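PDB 1ZB1: vacuolar-sorting protein BRO1 from Saccharomyces cerevisiae, which sorts cargo proteins into the intralumenal vesicles of multivesicular bodies and recruits the deubiquitinase DOA4 to endosomes. Local coordinates for residues Pro8-Leu13 with His187-Glu192; Thr209-Leu214 with Ala260-Leu265; Asp281-Gln286 with Glu308-Lys313. All coordinates share one frame; numbering follows the deposited sequence.

Contact 1: residues Pro8-Leu13 with His187-Glu192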
loop_
_atom_site.group_PDB
_atom_site.type_symbol
_atom_site.label_atom_id
_atom_site.label_comp_id
_atom_site.label_asym_id
_atom_site.label_seq_id
_atom_site.Cartn_x
_atom_site.Cartn_y
_atom_site.Cartn_z
ATOM N N PRO A 8 -10.683 -10.995 4.358
ATOM C CA PRO A 8 -9.942 -9.749 4.151
ATOM C C PRO A 8 -10.523 -8.876 3.045
ATOM O O PRO A 8 -10.882 -9.367 1.978
ATOM C CB PRO A 8 -8.539 -10.241 3.814
ATOM C CG PRO A 8 -8.821 -11.490 3.050
ATOM C CD PRO A 8 -9.900 -12.152 3.883
ATOM N N TYR A 9 -10.607 -7.578 3.314
ATOM C CA TYR A 9 -11.124 -6.615 2.353
ATOM C C TYR A 9 -9.969 -5.700 1.928
ATOM O O TYR A 9 -9.540 -4.845 2.704
ATOM C CB TYR A 9 -12.223 -5.775 3.004
ATOM C CG TYR A 9 -12.922 -4.834 2.051
ATOM C CD1 TYR A 9 -14.112 -5.204 1.430
ATOM C CD2 TYR A 9 -12.388 -3.577 1.763
ATOM C CE1 TYR A 9 -14.760 -4.343 0.541
ATOM C CE2 TYR A 9 -13.028 -2.708 0.876
ATOM C CZ TYR A 9 -14.213 -3.100 0.272
ATOM O OH TYR A 9 -14.860 -2.252 -0.592
ATOM N N LEU A 10 -9.474 -5.880 0.709
ATOM C CA LEU A 10 -8.364 -5.072 0.206
ATOM C C LEU A 10 -8.805 -4.058 -0.851
ATOM O O LEU A 10 -9.565 -4.391 -1.764
ATOM C CB LEU A 10 -7.280 -5.983 -0.385
ATOM C CG LEU A 10 -6.694 -7.022 0.578
ATOM C CD1 LEU A 10 -5.664 -7.872 -0.153
ATOM C CD2 LEU A 10 -6.065 -6.325 1.772
ATOM N N PHE A 11 -8.328 -2.822 -0.721
ATOM C CA PHE A 11 -8.663 -1.767 -1.673
ATOM C C PHE A 11 -8.006 -2.061 -3.016
ATOM O O PHE A 11 -6.859 -2.507 -3.072
ATOM C CB PHE A 11 -8.191 -0.395 -1.166
ATOM C CG PHE A 11 -8.940 0.109 0.040
ATOM C CD1 PHE A 11 -10.200 -0.391 0.363
ATOM C CD2 PHE A 11 -8.392 1.113 0.840
ATOM C CE1 PHE A 11 -10.907 0.098 1.467
ATOM C CE2 PHE A 11 -9.087 1.611 1.945
ATOM C CZ PHE A 11 -10.351 1.100 2.258
ATOM N N ASP A 12 -8.733 -1.808 -4.096
ATOM C CA ASP A 12 -8.210 -2.056 -5.437
ATOM C C ASP A 12 -7.610 -0.766 -5.996
ATOM O O ASP A 12 -8.342 0.152 -6.381
ATOM C CB ASP A 12 -9.337 -2.549 -6.345
ATOM C CG ASP A 12 -8.824 -3.316 -7.543
ATOM O OD1 ASP A 12 -8.269 -4.422 -7.345
ATOM O OD2 ASP A 12 -8.968 -2.813 -8.681
ATOM N N LEU A 13 -6.281 -0.690 -6.030
ATOM C CA LEU A 13 -5.604 0.500 -6.542
ATOM C C LEU A 13 -5.559 0.497 -8.076
ATOM O O LEU A 13 -5.635 -0.559 -8.712
ATOM C CB LEU A 13 -4.188 0.598 -5.955
ATOM C CG LEU A 13 -4.117 0.640 -4.418
ATOM C CD1 LEU A 13 -2.684 0.870 -3.968
ATOM C CD2 LEU A 13 -5.004 1.751 -3.883
ATOM N N HIS A 187 0.436 -0.058 4.538
ATOM C CA HIS A 187 0.975 -0.433 5.839
ATOM C C HIS A 187 -0.167 -0.960 6.722
ATOM O O HIS A 187 -0.051 -2.020 7.351
ATOM C CB HIS A 187 1.642 0.778 6.504
ATOM C CG HIS A 187 2.360 0.453 7.778
ATOM N ND1 HIS A 187 2.992 1.412 8.540
ATOM C CD2 HIS A 187 2.541 -0.723 8.426
ATOM C CE1 HIS A 187 3.530 0.843 9.603
ATOM N NE2 HIS A 187 3.271 -0.452 9.559
ATOM N N ALA A 188 -1.272 -0.223 6.758
ATOM C CA ALA A 188 -2.421 -0.628 7.560
ATOM C C ALA A 188 -2.933 -2.008 7.152
ATOM O O ALA A 188 -3.210 -2.844 8.011
ATOM C CB ALA A 188 -3.549 0.407 7.442
ATOM N N GLU A 189 -3.055 -2.246 5.845
ATOM C CA GLU A 189 -3.550 -3.531 5.352
ATOM C C GLU A 189 -2.586 -4.672 5.661
ATOM O O GLU A 189 -3.017 -5.785 5.977
ATOM C CB GLU A 189 -3.827 -3.473 3.845
ATOM C CG GLU A 189 -4.954 -2.517 3.460
ATOM C CD GLU A 189 -5.307 -2.577 1.986
ATOM O OE1 GLU A 189 -4.417 -2.900 1.172
ATOM O OE2 GLU A 189 -6.473 -2.288 1.635
ATOM N N ALA A 190 -1.286 -4.406 5.567
ATOM C CA ALA A 190 -0.296 -5.436 5.868
ATOM C C ALA A 190 -0.444 -5.868 7.336
ATOM O O ALA A 190 -0.482 -7.063 7.639
ATOM C CB ALA A 190 1.116 -4.907 5.606
ATOM N N GLN A 191 -0.530 -4.890 8.234
ATOM C CA GLN A 191 -0.692 -5.149 9.671
ATOM C C GLN A 191 -1.995 -5.920 9.899
ATOM O O GLN A 191 -2.031 -6.897 10.649
ATOM C CB GLN A 191 -0.733 -3.822 10.444
ATOM C CG GLN A 191 -0.969 -3.936 11.966
ATOM C CD GLN A 191 0.206 -4.560 12.710
ATOM O OE1 GLN A 191 1.339 -4.520 12.239
ATOM N NE2 GLN A 191 -0.062 -5.126 13.889
ATOM N N GLU A 192 -3.061 -5.476 9.242
ATOM C CA GLU A 192 -4.359 -6.129 9.370
ATOM C C GLU A 192 -4.285 -7.609 8.982
ATOM O O GLU A 192 -4.819 -8.470 9.689
ATOM C CB GLU A 192 -5.394 -5.402 8.506
ATOM C CG GLU A 192 -6.715 -6.134 8.361
ATOM C CD GLU A 192 -7.746 -5.331 7.586
ATOM O OE1 GLU A 192 -7.361 -4.581 6.663
ATOM O OE2 GLU A 192 -8.947 -5.466 7.889
HETATM O O HOH W 1 -10.412 -6.661 5.863
HETATM O O HOH W 2 -4.783 -3.111 -1.466
#
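Glu189 OE2 accepts the backbone N-H of Phe11 in an almost straight bond, 3.0 Å from Phe11 N to Glu189 OE2 with 177° at the hydrogen. The donor arrives on the syn side of the carboxylate, 15° out of its plane. The other oxygen reaches the same residue through water 2, which gives one hydrogen to Glu189 OE1 and one to Phe11 O, each 2.7 Å away. One carboxylate thus serves both backbone polar groups of Phe11, the N-H directly and the carbonyl through water, in a loop segment of no regular secondary structure. The chain of Glu189 runs extended beyond CG, which carries the charge from the helix out to the loop. Leu10 crosses the carboxylate, its CD2 3.8 Å from Glu189 CD. The Phe11 ring sits obliquely to it, the two planes 52° apart. One helical turn on, Glu192 meets the loop through solvent: water 1 takes the N-H of Tyr9 and donates to Glu192 OE2. Glu192 also forms a salt bridge with Lys251 and a hydrogen bond with Tyr255, and Lys251 in turn holds Tyr9 O. The N-terminal loop of the Bro1 domain is in this way fastened to helix 176-198 largely by acidic side chains, ordered water and main-chain groups. Farther out, Phe11 stacks on Trp244 and touches Val248 of helix 242-269, and Leu152 of helix 146-165 packs against Glu189.

Contact 2: residues Thr209-Leu214 with Ala260-Leu265; sequences TLISKL and AYYHGL
Tyr262 receives Ile211 on one face of its ring, and this CH-pi contact carries much of the packing between segments 209-214 and 260-265. Just ahead of 260-265, Ser259 OG is hydrogen-bonded to Ser212 O, a polar link that adds to the pairing. Walking along the segment itself, Ala260 comes first and turns its methyl away from helix 208-230, against Phe282 and Ser283 of helix 275-290. Tyr261 likewise serves the neighbouring helices, yet its CD2 lies 3.7 Å above the Tyr262 ring plane, on the face opposite Ile211. Tyr262 is therefore flanked on both faces, by a residue of its own helix and by one from across the interface. Ile211 CG2 stands 3.5 Å from the centroid of the Tyr262 ring, only 19° off the ring normal, and comes within 3.4 Å of Tyr262 CD2. The branch that does this points anti to the Ile211 backbone N, while CG1, at chi1 -71°, leads the rest of the side chain elsewhere. Nearer the backbone, Tyr262 CB meets Ser212 CB at 3.9 Å, where the backbones draw close: Ser212 CA and Tyr262 CA are 5.1 Å apart. The two helices run nearly antiparallel, at 157°, with short-segment axes approaching to 7.8 Å, close packing that a small serine permits. They are consecutive helices of the all-helical part of the Bro1 domain, which belongs to the TPR clan, and form a helical hairpin. At His263 the contact turns to the serine hydroxyl, whose OG rests against His263 CB at 3.5 Å, a packing contact. The imidazole, set obliquely to that oxygen, meets Phe279 edge-to-face.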
loop_
_atom_site.group_PDB
_atom_site.type_symbol
_atom_site.label_atom_id
_atom_site.label_comp_id
_atom_site.label_asym_id
_atom_site.label_seq_id
_atom_site.Cartn_x
_atom_site.Cartn_y
_atom_site.Cartn_z
ATOM N N THR A 209 -3.027 -11.335 24.964
ATOM C CA THR A 209 -2.223 -10.128 25.045
ATOM C C THR A 209 -1.628 -9.727 23.685
ATOM O O THR A 209 -1.661 -8.555 23.306
ATOM C CB THR A 209 -1.090 -10.314 26.082
ATOM O OG1 THR A 209 -0.279 -9.134 26.132
ATOM C CG2 THR A 209 -0.229 -11.518 25.721
ATOM N N LEU A 210 -1.105 -10.703 22.949
ATOM C CA LEU A 210 -0.497 -10.444 21.643
ATOM C C LEU A 210 -1.517 -9.875 20.653
ATOM O O LEU A 210 -1.312 -8.800 20.080
ATOM C CB LEU A 210 0.082 -11.740 21.067
ATOM C CG LEU A 210 1.355 -11.715 20.206
ATOM C CD1 LEU A 210 1.327 -12.921 19.280
ATOM C CD2 LEU A 210 1.459 -10.441 19.398
ATOM N N ILE A 211 -2.606 -10.610 20.448
ATOM C CA ILE A 211 -3.657 -10.188 19.527
ATOM C C ILE A 211 -4.116 -8.774 19.863
ATOM O O ILE A 211 -4.276 -7.939 18.972
ATOM C CB ILE A 211 -4.865 -11.163 19.573
ATOM C CG1 ILE A 211 -4.488 -12.496 18.919
ATOM C CG2 ILE A 211 -6.055 -10.576 18.820
ATOM C CD1 ILE A 211 -3.355 -13.214 19.583
ATOM N N SER A 212 -4.304 -8.504 21.151
ATOM C CA SER A 212 -4.734 -7.187 21.604
ATOM C C SER A 212 -3.788 -6.071 21.151
ATOM O O SER A 212 -4.228 -5.044 20.626
ATOM C CB SER A 212 -4.846 -7.171 23.129
ATOM O OG SER A 212 -5.192 -5.880 23.590
ATOM N N LYS A 213 -2.490 -6.275 21.361
ATOM C CA LYS A 213 -1.485 -5.281 20.984
ATOM C C LYS A 213 -1.421 -5.076 19.471
ATOM O O LYS A 213 -1.333 -3.943 18.998
ATOM C CB LYS A 213 -0.108 -5.708 21.509
ATOM C CG LYS A 213 -0.115 -6.034 22.994
ATOM C CD LYS A 213 1.227 -6.550 23.495
ATOM C CE LYS A 213 2.214 -5.421 23.713
ATOM N NZ LYS A 213 3.389 -5.891 24.497
ATOM N N LEU A 214 -1.459 -6.173 18.720
ATOM C CA LEU A 214 -1.409 -6.109 17.262
ATOM C C LEU A 214 -2.661 -5.442 16.704
ATOM O O LEU A 214 -2.599 -4.723 15.704
ATOM C CB LEU A 214 -1.274 -7.517 16.674
ATOM C CG LEU A 214 0.054 -8.229 16.953
ATOM C CD1 LEU A 214 -0.041 -9.679 16.536
ATOM C CD2 LEU A 214 1.174 -7.516 16.212
ATOM N N ALA A 260 -9.677 -4.160 22.670
ATOM C CA ALA A 260 -10.229 -4.092 24.019
ATOM C C ALA A 260 -10.772 -5.455 24.437
ATOM O O ALA A 260 -10.601 -5.876 25.579
ATOM C CB ALA A 260 -11.336 -3.044 24.077
ATOM N N TYR A 261 -11.432 -6.136 23.508
ATOM C CA TYR A 261 -11.990 -7.454 23.773
ATOM C C TYR A 261 -10.903 -8.422 24.238
ATOM O O TYR A 261 -11.011 -9.032 25.306
ATOM C CB TYR A 261 -12.665 -7.997 22.510
ATOM C CG TYR A 261 -13.023 -9.475 22.554
ATOM C CD1 TYR A 261 -13.862 -9.989 23.546
ATOM C CD2 TYR A 261 -12.535 -10.353 21.591
ATOM C CE1 TYR A 261 -14.204 -11.339 23.571
ATOM C CE2 TYR A 261 -12.870 -11.700 21.605
ATOM C CZ TYR A 261 -13.705 -12.187 22.597
ATOM O OH TYR A 261 -14.034 -13.520 22.607
ATOM N N TYR A 262 -9.846 -8.557 23.445
ATOM C CA TYR A 262 -8.777 -9.477 23.806
ATOM C C TYR A 262 -8.051 -9.089 25.090
ATOM O O TYR A 262 -7.640 -9.963 25.849
ATOM C CB TYR A 262 -7.808 -9.642 22.636
ATOM C CG TYR A 262 -8.332 -10.629 21.623
ATOM C CD1 TYR A 262 -8.263 -12.001 21.864
ATOM C CD2 TYR A 262 -8.963 -10.196 20.456
ATOM C CE1 TYR A 262 -8.809 -12.916 20.972
ATOM C CE2 TYR A 262 -9.513 -11.100 19.561
ATOM C CZ TYR A 262 -9.433 -12.457 19.824
ATOM O OH TYR A 262 -9.981 -13.355 18.944
ATOM N N HIS A 263 -7.908 -7.795 25.350
ATOM C CA HIS A 263 -7.252 -7.368 26.578
ATOM C C HIS A 263 -8.152 -7.764 27.750
ATOM O O HIS A 263 -7.675 -8.046 28.854
ATOM C CB HIS A 263 -7.018 -5.856 26.576
ATOM C CG HIS A 263 -6.350 -5.349 27.816
ATOM N ND1 HIS A 263 -7.035 -4.694 28.818
ATOM C CD2 HIS A 263 -5.063 -5.424 28.229
ATOM C CE1 HIS A 263 -6.198 -4.388 29.793
ATOM N NE2 HIS A 263 -4.994 -4.821 29.461
ATOM N N GLY A 264 -9.456 -7.790 27.495
ATOM C CA GLY A 264 -10.411 -8.166 28.522
ATOM C C GLY A 264 -10.292 -9.646 28.830
ATOM O O GLY A 264 -10.317 -10.043 29.994
ATOM N N LEU A 265 -10.166 -10.466 27.789
ATOM C CA LEU A 265 -10.026 -11.905 27.974
ATOM C C LEU A 265 -8.758 -12.195 28.775
ATOM O O LEU A 265 -8.668 -13.202 29.477
ATOM C CB LEU A 265 -9.963 -12.620 26.623
ATOM C CG LEU A 265 -11.240 -12.602 25.778
ATOM C CD1 LEU A 265 -11.023 -13.411 24.513
ATOM C CD2 LEU A 265 -12.403 -13.179 26.579
#

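Contact 3: residues Asp281-Gln286 with Glu308-Lys313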
loop_
_atom_site.group_PDB
_atom_site.type_symbol
_atom_site.label_atom_id
_atom_site.label_comp_id
_atom_site.label_asym_id
_atom_site.label_seq_id
_atom_site.Cartn_x
_atom_site.Cartn_y
_atom_site.Cartn_z
ATOM N N ASP A 281 -16.834 -3.518 28.211
ATOM C CA ASP A 281 -17.781 -2.418 28.110
ATOM C C ASP A 281 -17.276 -1.506 26.992
ATOM O O ASP A 281 -18.014 -1.170 26.065
ATOM C CB ASP A 281 -17.815 -1.654 29.438
ATOM C CG ASP A 281 -19.071 -0.828 29.610
ATOM O OD1 ASP A 281 -19.307 0.092 28.796
ATOM O OD2 ASP A 281 -19.825 -1.099 30.569
ATOM N N PHE A 282 -16.003 -1.125 27.087
ATOM C CA PHE A 282 -15.373 -0.260 26.097
ATOM C C PHE A 282 -15.393 -0.899 24.714
ATOM O O PHE A 282 -15.639 -0.223 23.712
ATOM C CB PHE A 282 -13.927 0.039 26.498
ATOM C CG PHE A 282 -13.188 0.892 25.508
ATOM C CD1 PHE A 282 -13.549 2.222 25.308
ATOM C CD2 PHE A 282 -12.131 0.366 24.770
ATOM C CE1 PHE A 282 -12.867 3.019 24.388
ATOM C CE2 PHE A 282 -11.442 1.153 23.847
ATOM C CZ PHE A 282 -11.811 2.482 23.656
ATOM N N SER A 283 -15.130 -2.200 24.665
ATOM C CA SER A 283 -15.124 -2.933 23.408
ATOM C C SER A 283 -16.471 -2.812 22.698
ATOM O O SER A 283 -16.530 -2.536 21.500
ATOM C CB SER A 283 -14.810 -4.407 23.659
ATOM O OG SER A 283 -14.767 -5.134 22.443
ATOM N N MET A 284 -17.551 -3.025 23.445
ATOM C CA MET A 284 -18.898 -2.938 22.895
ATOM C C MET A 284 -19.162 -1.548 22.323
ATOM O O MET A 284 -19.770 -1.415 21.266
ATOM C CB MET A 284 -19.941 -3.252 23.974
ATOM C CG MET A 284 -21.385 -3.226 23.471
ATOM S SD MET A 284 -21.751 -4.540 22.283
ATOM C CE MET A 284 -21.553 -3.706 20.749
ATOM N N GLN A 285 -18.711 -0.521 23.037
ATOM C CA GLN A 285 -18.880 0.860 22.598
ATOM C C GLN A 285 -18.276 1.041 21.204
ATOM O O GLN A 285 -18.942 1.500 20.278
ATOM C CB GLN A 285 -18.188 1.815 23.576
ATOM C CG GLN A 285 -18.832 1.897 24.956
ATOM C CD GLN A 285 -18.007 2.724 25.933
ATOM O OE1 GLN A 285 -17.586 3.838 25.621
ATOM N NE2 GLN A 285 -17.777 2.181 27.126
ATOM N N GLN A 286 -17.005 0.670 21.074
ATOM C CA GLN A 286 -16.293 0.787 19.812
ATOM C C GLN A 286 -16.945 -0.006 18.688
ATOM O O GLN A 286 -17.042 0.478 17.562
ATOM C CB GLN A 286 -14.841 0.348 19.995
ATOM C CG GLN A 286 -14.014 1.344 20.783
ATOM C CD GLN A 286 -14.009 2.718 20.135
ATOM O OE1 GLN A 286 -13.718 2.853 18.943
ATOM N NE2 GLN A 286 -14.326 3.742 20.915
ATOM N N GLU A 308 -22.763 -10.623 19.676
ATOM C CA GLU A 308 -23.271 -11.670 20.553
ATOM C C GLU A 308 -22.157 -12.245 21.417
ATOM O O GLU A 308 -22.353 -12.513 22.602
ATOM C CB GLU A 308 -23.907 -12.795 19.734
ATOM C CG GLU A 308 -25.237 -12.428 19.107
ATOM C CD GLU A 308 -25.919 -13.617 18.461
ATOM O OE1 GLU A 308 -26.124 -14.636 19.160
ATOM O OE2 GLU A 308 -26.252 -13.533 17.258
ATOM N N THR A 309 -20.990 -12.440 20.815
ATOM C CA THR A 309 -19.844 -12.978 21.534
ATOM C C THR A 309 -19.479 -12.076 22.711
ATOM O O THR A 309 -19.183 -12.566 23.802
ATOM C CB THR A 309 -18.626 -13.124 20.601
ATOM O OG1 THR A 309 -18.924 -14.081 19.578
ATOM C CG2 THR A 309 -17.405 -13.589 21.382
ATOM N N LEU A 310 -19.511 -10.763 22.495
ATOM C CA LEU A 310 -19.188 -9.810 23.551
ATOM C C LEU A 310 -20.217 -9.829 24.667
ATOM O O LEU A 310 -19.867 -9.942 25.840
ATOM C CB LEU A 310 -19.094 -8.386 22.999
ATOM C CG LEU A 310 -17.889 -8.016 22.137
ATOM C CD1 LEU A 310 -17.962 -6.541 21.772
ATOM C CD2 LEU A 310 -16.607 -8.305 22.896
ATOM N N GLU A 311 -21.488 -9.698 24.302
ATOM C CA GLU A 311 -22.557 -9.692 25.290
ATOM C C GLU A 311 -22.537 -10.975 26.106
ATOM O O GLU A 311 -22.670 -10.947 27.328
ATOM C CB GLU A 311 -23.916 -9.521 24.603
ATOM C CG GLU A 311 -24.137 -8.119 24.050
ATOM C CD GLU A 311 -25.500 -7.940 23.399
ATOM O OE1 GLU A 311 -25.824 -6.792 23.026
ATOM O OE2 GLU A 311 -26.238 -8.940 23.260
ATOM N N LYS A 312 -22.359 -12.095 25.419
ATOM C CA LYS A 312 -22.313 -13.396 26.063
ATOM C C LYS A 312 -21.238 -13.401 27.152
ATOM O O LYS A 312 -21.498 -13.774 28.297
ATOM C CB LYS A 312 -22.018 -14.465 25.011
ATOM C CG LYS A 312 -22.508 -15.858 25.368
ATOM C CD LYS A 312 -22.715 -16.684 24.105
ATOM C CE LYS A 312 -23.712 -16.002 23.166
ATOM N NZ LYS A 312 -23.976 -16.777 21.919
ATOM N N LYS A 313 -20.035 -12.967 26.793
ATOM C CA LYS A 313 -18.926 -12.920 27.739
ATOM C C LYS A 313 -19.202 -11.881 28.818
ATOM O O LYS A 313 -18.920 -12.096 29.996
ATOM C CB LYS A 313 -17.627 -12.565 27.013
ATOM C CG LYS A 313 -16.377 -12.997 27.753
ATOM C CD LYS A 313 -16.314 -14.518 27.827
ATOM C CE LYS A 313 -15.127 -14.982 28.638
ATOM N NZ LYS A 313 -15.206 -14.430 30.011
#
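Segments 281-286 and 308-313 are both helical, and their backbones come nearest at Met284 and Leu310, whose CA atoms lie 6.9 Å apart. Leu310 is the residue that bridges this gap. Its CG stands anti to its own carbonyl carbon (chi1 -72°), CD1 stands anti to CA (chi2 -177°), and the forked end brings both methyls to Ser283. They come down beside its hydroxyl, with Leu310 CD1 3.6 Å and Leu310 CD2 3.7 Å from Ser283 OG. That oxygen makes its hydrogen bond elsewhere, to Ser257 O on helix 242-269, so a buried polar atom can lie among methyl groups with its bonding need met. Here helices 275-290 and 303-322, consecutive in the chain, pack as part of the helical array of the Bro1 domain, with Tyr261 of helix 242-269 touching both Ser283 and Leu310. The same Leu310 CD1 also lies 3.9 Å from Met284 CA. The Met284 thioether makes a looser apolar contact, with its SD 4.3 Å from Leu310 CD1. Before and after these two in helix 275-290, Leu280 and Leu287 also touch Leu310.

Overall arrangement
All three contacts belong to the Bro1 domain and follow in series along the chain, each closing before the next opens. Contact 1 lies near the centre of the elongated chain, about 7 Å from it, whereas contacts 2 and 3 lie about 26 and 31 Å out on the same side. Centres are about 21 Å apart for contacts 1 and 2, and about 13 Å for contacts 2 and 3; contacts 1 and 3, about 25 Å apart, do not touch. Gln191 NE2 and Leu214 O, probably hydrogen-bonded, join contacts 1 and 2. Helix 242-269 joins contact 2 to contact 3, packing on both its helices. Successive helices thus build one continuous body, with the N-terminal loop fixed to its middle.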